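GRMZM2G135359 pseudokinase (Zea mays, PDB 6CPY) is a membrane receptor-like pseudokinase whose kinase-fold domain may bind ATP as its relatives do, although its own kinase activity is doubtful. Local coordinates at residues T129-E132 / H133-R137; V224-E227 / I228-R232; F267-D270 / T271-L275. All coordinates share one frame; numbering follows the deposited sequence.

Interaction 1 of 3, residues T129-E132 / H133-R137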
# COMPACT_ATOMS: atom_id res chain seq x y z
N THR A 129 4.81 8.17 4.29
CA THR A 129 4.06 7.90 3.05
C THR A 129 4.64 8.62 1.84
O THR A 129 5.32 9.65 1.96
CB THR A 129 2.59 8.30 3.15
OG1 THR A 129 2.47 9.72 3.24
CG2 THR A 129 1.92 7.63 4.37
N LEU A 130 4.33 8.09 0.66
CA LEU A 130 4.72 8.75 -0.58
C LEU A 130 4.07 10.14 -0.67
O LEU A 130 4.74 11.11 -1.04
CB LEU A 130 4.34 7.86 -1.77
CG LEU A 130 4.60 8.41 -3.17
CD1 LEU A 130 6.06 8.76 -3.38
CD2 LEU A 130 4.12 7.41 -4.20
N PHE A 131 2.79 10.23 -0.32
CA PHE A 131 2.06 11.50 -0.33
C PHE A 131 2.80 12.58 0.46
O PHE A 131 2.98 13.70 -0.03
CB PHE A 131 0.63 11.33 0.24
CG PHE A 131 -0.21 12.59 0.15
CD1 PHE A 131 -0.15 13.55 1.15
CD2 PHE A 131 -1.06 12.80 -0.93
CE1 PHE A 131 -0.92 14.70 1.06
CE2 PHE A 131 -1.82 13.94 -1.03
CZ PHE A 131 -1.75 14.90 -0.03
N GLU A 132 3.23 12.23 1.67
CA GLU A 132 3.98 13.14 2.55
C GLU A 132 5.24 13.66 1.88
O GLU A 132 5.48 14.87 1.86
CB GLU A 132 4.36 12.46 3.87
CG GLU A 132 3.22 12.40 4.88
CD GLU A 132 3.43 11.38 5.99
OE1 GLU A 132 4.46 10.68 6.01
OE2 GLU A 132 2.53 11.28 6.85
N HIS A 133 6.04 12.76 1.32
CA HIS A 133 7.29 13.15 0.67
C HIS A 133 7.12 13.93 -0.62
O HIS A 133 8.00 14.73 -0.96
CB HIS A 133 8.20 11.94 0.46
CG HIS A 133 8.92 11.54 1.70
ND1 HIS A 133 10.11 12.12 2.09
CD2 HIS A 133 8.60 10.66 2.67
CE1 HIS A 133 10.50 11.60 3.23
NE2 HIS A 133 9.60 10.71 3.61
N LEU A 134 6.01 13.72 -1.33
CA LEU A 134 5.74 14.46 -2.55
C LEU A 134 5.13 15.84 -2.30
O LEU A 134 5.42 16.78 -3.03
CB LEU A 134 4.80 13.67 -3.47
CG LEU A 134 5.37 12.41 -4.14
CD1 LEU A 134 4.31 11.72 -4.97
CD2 LEU A 134 6.57 12.76 -5.01
N HIS A 135 4.28 15.95 -1.27
CA HIS A 135 3.42 17.13 -1.13
C HIS A 135 3.61 17.96 0.15
O HIS A 135 3.26 19.14 0.17
CB HIS A 135 1.96 16.71 -1.27
CG HIS A 135 1.66 15.91 -2.50
ND1 HIS A 135 1.73 16.43 -3.77
CD2 HIS A 135 1.28 14.62 -2.64
CE1 HIS A 135 1.39 15.49 -4.64
NE2 HIS A 135 1.12 14.38 -3.98
N VAL A 136 4.14 17.37 1.22
CA VAL A 136 4.29 18.13 2.47
C VAL A 136 5.61 18.91 2.48
O VAL A 136 6.70 18.33 2.41
CB VAL A 136 4.14 17.23 3.72
CG1 VAL A 136 4.34 18.05 4.99
CG2 VAL A 136 2.77 16.57 3.73
N ARG A 137 5.47 20.24 2.58
CA ARG A 137 6.57 21.19 2.40
C ARG A 137 7.81 20.92 3.25
O ARG A 137 8.95 21.12 2.80
CB ARG A 137 6.07 22.61 2.68
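The F131 ring lies across the imidazole of H135, one helical turn further on. H135 CD2 does the touching, standing 3.4 Å above one face of the phenyl and shifted toward its rim, with F131 CD2 the nearest carbon. The ring planes meet at 52°, an oblique aromatic contact. F131 reaches it because CG swings anti to the backbone N (chi1 -175°) and carries the phenyl forward along helix 130-135, the short helix that follows the hinge in the protein kinase fold. The backbone is tied here too, H135 N donating to F131 O at 2.9 Å.

A turn earlier the helix begins in a capping box, with T129 as N-cap. T129 OG1 accepts from E132 N at 3.1 Å, and the E132 carboxylate folds back so that OE1 takes T129 N, also at 3.1 Å. That N-H points almost straight at OE1 (170°) but meets it from above the carboxylate plane. On the buried flank L130 CG packs against L134 CD1 at 3.8 Å, while H133 sets its ring edge to T129 O, CD2 being 3.5 Å away in the plane; the polar end of H133 is held by the E140 carbonyl through ND1.

H135 NE2 is hydrogen-bonded to the carboxylate of E227 on helix 214-230. Replacing F131 with an alanine would probably leave H135 CD2 without the phenyl it rests on and the imidazole less firmly held, with NE2 still bonded to E227. As modelled, the imidazole is held by carbon contact at CD2, by L134 CB over one face and by an acidic partner at NE2, and that acid would be expected to favour a proton on NE2.

Interaction 2 of 3, residues V224-E227 / I228-R232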
# COMPACT_ATOMS: atom_id res chain seq x y z
N VAL A 224 -0.87 7.36 -9.93
CA VAL A 224 0.19 7.49 -8.94
C VAL A 224 1.53 7.75 -9.63
O VAL A 224 2.34 8.56 -9.15
CB VAL A 224 0.27 6.24 -8.02
CG1 VAL A 224 1.54 6.25 -7.18
CG2 VAL A 224 -0.95 6.17 -7.11
N LEU A 225 1.78 7.06 -10.74
CA LEU A 225 2.97 7.33 -11.54
C LEU A 225 2.98 8.79 -12.02
O LEU A 225 4.00 9.49 -11.93
CB LEU A 225 3.08 6.35 -12.71
CG LEU A 225 4.25 6.58 -13.68
CD1 LEU A 225 5.57 6.58 -12.94
CD2 LEU A 225 4.25 5.53 -14.78
N LEU A 226 1.84 9.27 -12.51
CA LEU A 226 1.70 10.68 -12.92
C LEU A 226 1.99 11.64 -11.76
O LEU A 226 2.63 12.67 -11.94
CB LEU A 226 0.30 10.95 -13.47
CG LEU A 226 0.08 12.35 -14.08
CD1 LEU A 226 1.04 12.55 -15.24
CD2 LEU A 226 -1.36 12.53 -14.52
N GLU A 227 1.52 11.28 -10.58
CA GLU A 227 1.75 12.06 -9.37
C GLU A 227 3.22 12.09 -8.98
O GLU A 227 3.76 13.12 -8.62
CB GLU A 227 0.89 11.51 -8.23
CG GLU A 227 0.98 12.29 -6.93
CD GLU A 227 0.26 11.59 -5.79
OE1 GLU A 227 -0.52 10.65 -6.07
OE2 GLU A 227 0.46 11.99 -4.63
N ILE A 228 3.88 10.94 -9.11
CA ILE A 228 5.31 10.84 -8.82
C ILE A 228 6.10 11.71 -9.80
O ILE A 228 7.05 12.40 -9.42
CB ILE A 228 5.78 9.37 -8.88
CG1 ILE A 228 5.22 8.57 -7.70
CG2 ILE A 228 7.29 9.30 -8.93
CD1 ILE A 228 5.27 7.06 -7.85
N LEU A 229 5.69 11.70 -11.07
CA LEU A 229 6.39 12.46 -12.10
C LEU A 229 6.17 13.98 -12.04
O LEU A 229 7.09 14.74 -12.35
CB LEU A 229 5.99 11.95 -13.48
CG LEU A 229 6.50 10.56 -13.84
CD1 LEU A 229 5.78 10.10 -15.10
CD2 LEU A 229 8.01 10.53 -14.05
N THR A 230 4.97 14.40 -11.68
CA THR A 230 4.58 15.82 -11.77
C THR A 230 4.54 16.51 -10.41
O THR A 230 4.58 17.74 -10.33
CB THR A 230 3.18 15.99 -12.40
OG1 THR A 230 2.19 15.37 -11.58
CG2 THR A 230 3.13 15.39 -13.76
N GLY A 231 4.41 15.73 -9.34
CA GLY A 231 4.14 16.26 -8.03
C GLY A 231 2.73 16.82 -7.83
O GLY A 231 2.50 17.51 -6.84
N ARG A 232 1.81 16.52 -8.75
CA ARG A 232 0.43 17.05 -8.70
C ARG A 232 -0.61 15.94 -8.49
O ARG A 232 -0.47 14.83 -9.00
CB ARG A 232 0.10 17.77 -10.01
CG ARG A 232 0.95 19.00 -10.29
CD ARG A 232 0.90 19.33 -11.77
NE ARG A 232 1.61 20.56 -12.13
CZ ARG A 232 1.08 21.78 -12.14
NH1 ARG A 232 -0.19 21.99 -11.79
NH2 ARG A 232 1.83 22.82 -12.50
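I228 and V224 meet one turn apart near the C-terminal end of helix 214-230, the long central helix of the kinase C-lobe, which finishes in an ST turn at T230. From I228 CB, 3.5 Å from V224 O, the chain runs back along the preceding turn. CG1 comes down on that same carbonyl, 3.2 Å from V224 O, and CD1 goes past it to end 3.9 Å from V224 CG1. L225 and L229 repeat the pattern alongside, L229 CD1 resting against L225 CG at 4.1 Å. Beyond the helix, L130 meets V224 and I228, whereas L225, L226 and L229 face helix 269-282; S175 OG shares E227 OE2 with H135.

The final turn is held by hydrogen bonds. G231, with a positive phi of 71°, leaves the helical path as its N donates to E227 O. T230 turns OG1 in between its own N and carbonyl carbon (chi1 63°), which brings the hydroxyl back over L226 O while CG2 touches L226 CD1. L226 O thus accepts twice from one residue, T230 N and T230 OG1 approaching from opposite faces of its plane. The same OG1, 2.8 Å from L226 O, also receives R232 N at 3.1 Å.

Interaction 3 of 3, residues F267-D270 / T271-L275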
# COMPACT_ATOMS: atom_id res chain seq x y z
N PHE A 267 16.61 15.52 -14.78
CA PHE A 267 16.01 14.26 -15.24
C PHE A 267 16.34 13.99 -16.72
O PHE A 267 16.57 14.92 -17.48
CB PHE A 267 14.49 14.28 -15.00
CG PHE A 267 13.72 15.21 -15.90
CD1 PHE A 267 13.23 14.78 -17.12
CD2 PHE A 267 13.45 16.52 -15.50
CE1 PHE A 267 12.50 15.64 -17.94
CE2 PHE A 267 12.74 17.38 -16.31
CZ PHE A 267 12.26 16.94 -17.53
N PRO A 268 16.36 12.71 -17.12
CA PRO A 268 16.59 12.32 -18.50
C PRO A 268 15.30 12.43 -19.30
O PRO A 268 14.29 11.80 -18.98
CB PRO A 268 17.09 10.88 -18.40
CG PRO A 268 16.51 10.36 -17.13
CD PRO A 268 16.19 11.53 -16.24
N GLU A 269 15.37 13.23 -20.35
CA GLU A 269 14.19 13.65 -21.08
C GLU A 269 13.42 12.48 -21.72
O GLU A 269 12.19 12.39 -21.62
CB GLU A 269 14.70 14.60 -22.16
CG GLU A 269 13.66 15.41 -22.84
CD GLU A 269 14.25 16.07 -24.06
OE1 GLU A 269 15.43 16.51 -24.02
OE2 GLU A 269 13.53 16.12 -25.06
N ASP A 270 14.14 11.58 -22.34
CA ASP A 270 13.49 10.50 -23.08
C ASP A 270 12.92 9.42 -22.17
O ASP A 270 11.92 8.79 -22.50
CB ASP A 270 14.42 9.94 -24.12
CG ASP A 270 14.64 10.91 -25.27
OD1 ASP A 270 13.72 11.70 -25.58
OD2 ASP A 270 15.75 10.92 -25.82
N THR A 271 13.56 9.22 -21.03
CA THR A 271 13.01 8.32 -20.00
C THR A 271 11.70 8.87 -19.45
O THR A 271 10.72 8.14 -19.27
CB THR A 271 14.04 8.11 -18.89
OG1 THR A 271 15.26 7.69 -19.49
CG2 THR A 271 13.59 7.03 -17.91
N ALA A 272 11.68 10.17 -19.19
CA ALA A 272 10.45 10.82 -18.77
C ALA A 272 9.34 10.66 -19.80
O ALA A 272 8.21 10.31 -19.44
CB ALA A 272 10.70 12.28 -18.46
N ARG A 273 9.65 10.88 -21.08
CA ARG A 273 8.65 10.65 -22.15
C ARG A 273 8.07 9.26 -22.11
O ARG A 273 6.85 9.08 -22.17
CB ARG A 273 9.25 10.86 -23.54
CG ARG A 273 9.29 12.27 -23.99
CD ARG A 273 9.70 12.40 -25.46
NE ARG A 273 9.65 13.82 -25.77
CZ ARG A 273 10.66 14.67 -25.67
NH1 ARG A 273 11.89 14.25 -25.36
NH2 ARG A 273 10.46 15.95 -25.94
N ALA A 274 8.95 8.27 -22.04
CA ALA A 274 8.52 6.89 -22.07
C ALA A 274 7.61 6.59 -20.85
O ALA A 274 6.60 5.91 -20.98
CB ALA A 274 9.72 5.97 -22.12
N LEU A 275 7.96 7.13 -19.68
CA LEU A 275 7.13 6.90 -18.48
C LEU A 275 5.76 7.56 -18.62
O LEU A 275 4.75 7.00 -18.17
CB LEU A 275 7.83 7.39 -17.22
CG LEU A 275 9.06 6.54 -16.86
CD1 LEU A 275 9.89 7.25 -15.80
CD2 LEU A 275 8.65 5.16 -16.38
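F267 and A272 meet on the close-packed side of this helix start, where the ring carbons CD1 and CE1 of F267 rest obliquely against A272 CB, CD1 at 3.8 Å. P268 occupies the N-cap position of helix 269-282. Its ring carbon CG touches T271 CB, again at 3.8 Å, and its carbonyl opens the helical ladder by accepting from A272 N at 3.1 Å. R273 N and A274 N continue that ladder to E269 O and D270 O. Here carbon sits on carbon, and the backbone bonds are straight.

The other side is a charged fringe at the surface. R273 extends from CG to NE and lies alongside both E269 and D270, all pointing the same way, so that NH1 is shared by two carboxylates in a salt-bridge network. E269 OE2 lies close to the guanidinium plane and is met on its anti side. Its modelled separation from NH1, 2.5 Å, is unusually short and doubtful in detail. D270 OD1 is 3.1 Å from R273 NH1 and is approached nearly end-on along its C-O bond, with a less straight N-H (138°). The two acids lie next to each other in sequence, and the single arginine is likely to offset their mutual repulsion. All three residues also touch a crystal neighbour, which may influence how their ends are placed.

E269 and R273 also touch L256 of helix 256-259. Inward, W144 of helix 144-164 packs on P268, T271 and L275, and I303 of helix 293-304 meets T271, A274 and L275, so the inner side of this turn lies against those two C-lobe helices.

In the fold
Along the chain the three interactions come in series, each within one unbroken run of residues, so none closes a long loop and none nests in or crosses another. Interaction 1 forms the short helix 130-135 just after strand 117-123 of the N-lobe sheet. Interaction 2 ends the central helix 214-230, and interaction 3 begins helix 269-282 further on. Interactions 1 and 2 touch directly, so helix 130-135 is fastened to helix 214-230. Interactions 2 and 3 meet where L225 and L229 pack on L275. Interactions 1 and 3 stay apart, about 13 Å between nearest atoms, so helix 214-230 bridges them across the C-lobe.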